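Local coordinates for serine proteinase inhibitor 1 (Myxoma virus, PDB 6BJ5) that inhibits serine proteinases as a poxviral member of the serpin family and is important for the virulence of the virus, at the interface of chains A and B. Residues are numbered along the deposited sequence; one frame, centred on the assembly and turned at random. Chains: chain A, Serine proteinase inhibitor 1; chain B, Serine proteinase inhibitor 1.

The interface of chains A and B. Residues chain A 20, 23, 37, 224, 227; chain B 17, 19, 31-33.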
loop_
_atom_site.group_PDB
_atom_site.type_symbol
_atom_site.label_atom_id
_atom_site.label_comp_id
_atom_site.label_asym_id
_atom_site.label_seq_id
_atom_site.Cartn_x
_atom_site.Cartn_y
_atom_site.Cartn_z
ATOM N N LEU A 20 -0.286 2.752 8.187
ATOM C CA LEU A 20 -0.885 1.475 8.534
ATOM C C LEU A 20 -2.280 1.644 9.118
ATOM O O LEU A 20 -3.173 0.828 8.859
ATOM C CB LEU A 20 0.018 0.773 9.537
ATOM C CG LEU A 20 -0.349 -0.656 9.870
ATOM C CD1 LEU A 20 -0.056 -1.455 8.592
ATOM C CD2 LEU A 20 0.469 -1.169 11.074
ATOM N N PHE A 23 -5.511 1.788 6.676
ATOM C CA PHE A 23 -6.186 0.647 6.063
ATOM C C PHE A 23 -7.552 0.412 6.675
ATOM O O PHE A 23 -8.495 0.084 5.951
ATOM C CB PHE A 23 -5.348 -0.632 6.146
ATOM C CG PHE A 23 -5.984 -1.797 5.402
ATOM C CD1 PHE A 23 -5.892 -1.888 4.013
ATOM C CD2 PHE A 23 -6.686 -2.776 6.079
ATOM C CE1 PHE A 23 -6.492 -2.918 3.336
ATOM C CE2 PHE A 23 -7.275 -3.805 5.407
ATOM C CZ PHE A 23 -7.184 -3.879 4.033
ATOM N N PRO A 37 0.621 0.943 2.709
ATOM C CA PRO A 37 1.013 1.888 3.766
ATOM C C PRO A 37 2.349 2.567 3.501
ATOM O O PRO A 37 2.495 3.753 3.802
ATOM C CB PRO A 37 1.035 1.008 5.021
ATOM C CG PRO A 37 1.105 -0.380 4.517
ATOM C CD PRO A 37 0.362 -0.399 3.246
ATOM N N VAL A 224 -8.966 -6.310 11.463
ATOM C CA VAL A 224 -8.715 -5.008 10.858
ATOM C C VAL A 224 -8.720 -3.922 11.930
ATOM O O VAL A 224 -7.813 -3.083 12.000
ATOM C CB VAL A 224 -9.738 -4.734 9.746
ATOM C CG1 VAL A 224 -9.735 -3.271 9.362
ATOM C CG2 VAL A 224 -9.430 -5.601 8.539
ATOM N N LEU A 227 -5.327 -3.970 13.964
ATOM C CA LEU A 227 -4.002 -4.062 13.346
ATOM C C LEU A 227 -3.159 -2.832 13.663
ATOM O O LEU A 227 -3.560 -1.701 13.372
ATOM C CB LEU A 227 -4.139 -4.214 11.825
ATOM C CG LEU A 227 -3.071 -4.951 11.008
ATOM C CD1 LEU A 227 -2.520 -4.086 9.923
ATOM C CD2 LEU A 227 -1.951 -5.576 11.856
ATOM N N MET B 17 -6.359 -11.845 5.536
ATOM C CA MET B 17 -5.553 -10.642 5.410
ATOM C C MET B 17 -4.124 -11.027 5.051
ATOM O O MET B 17 -3.605 -12.038 5.539
ATOM C CB MET B 17 -5.574 -9.822 6.721
ATOM C CG MET B 17 -4.636 -8.627 6.702
ATOM S SD MET B 17 -4.659 -7.636 8.202
ATOM C CE MET B 17 -6.149 -6.690 7.974
ATOM N N LEU B 19 -0.069 -9.190 4.503
ATOM C CA LEU B 19 0.805 -8.053 4.740
ATOM C C LEU B 19 2.121 -8.423 4.085
ATOM O O LEU B 19 2.674 -9.487 4.379
ATOM C CB LEU B 19 1.005 -7.830 6.238
ATOM C CG LEU B 19 -0.282 -7.626 7.032
ATOM C CD1 LEU B 19 -0.263 -8.568 8.203
ATOM C CD2 LEU B 19 -0.327 -6.243 7.540
ATOM N N MET B 31 -0.446 -4.319 1.823
ATOM C CA MET B 31 -1.458 -4.998 2.602
ATOM C C MET B 31 -2.675 -5.227 1.732
ATOM O O MET B 31 -2.917 -4.499 0.763
ATOM C CB MET B 31 -2.007 -4.154 3.732
ATOM C CG MET B 31 -1.186 -3.815 4.884
ATOM S SD MET B 31 -2.409 -2.807 5.742
ATOM C CE MET B 31 -3.495 -4.064 6.421
ATOM N N GLY B 32 -3.503 -6.170 2.167
ATOM C CA GLY B 32 -4.813 -6.313 1.574
ATOM C C GLY B 32 -5.672 -7.293 2.334
ATOM O O GLY B 32 -5.173 -8.136 3.086
ATOM N N THR B 33 -6.980 -7.177 2.111
ATOM C CA THR B 33 -7.939 -8.171 2.571
ATOM C C THR B 33 -8.625 -8.774 1.362
ATOM O O THR B 33 -8.907 -8.078 0.378
ATOM C CB THR B 33 -9.003 -7.601 3.487
ATOM O OG1 THR B 33 -9.567 -6.438 2.878
ATOM C CG2 THR B 33 -8.386 -7.250 4.817
#
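Two strands near the C-terminus of what appears to be a cleaved serpin, B:16-22 and B:27-34, pack in the hydrophobic core against the N-terminal helices of chain A and the end of helix A:220-226, with B:Met31 and A:Phe23 meeting at the middle of the contact. Chains A and B are parts of one serpin sequence, divided a few residues before the predicted reactive bond, which makes this a junction inside one serpin fold rather than an encounter of two separate molecules. The B:Met31 side chain runs extended as far as SD and then bends at its last torsion (chi3 76°), which carries the methyl CE over one face of the A:Phe23 ring, 3.7 Å from the ring centroid. The methyl is offset toward the rim on the CG and CD2 side, and A:Phe23 CD2 lies 3.5 Å from B:Met31 CE, a CH-pi contact. The thioether SD of B:Met31 lies beside the base of the same aromatic side chain, 3.7 Å from A:Phe23 CB. From the loop after helix A:220-226, A:Leu227 meets B:Met31 tip to tip, its CD1 3.6 Å from CE, so that the methyl is held between an aromatic face and a leucine branch. The same CD1 also touches B:Leu19 CD2, while A:Leu20 crosses B:Met31 at about a right angle, with CD1 3.9 Å from SD. Nearer the backbone, the ring of A:Pro37 approaches CG of B:Met31 more loosely. At the far end of the aromatic ring, B:Thr33 presents its methyl CG2 to A:Phe23 CZ at 3.7 Å. The patch is apolar in character, and packing rather than polar pairing appears to hold the two chains together here. B:Met17 closes the group: extended through chi1 and chi2, the chain bends at chi3 (-78°), bringing the terminal CE to 3.5 Å from CG2 of A:Val224 and 4.0 Å from A:Phe23 CE2.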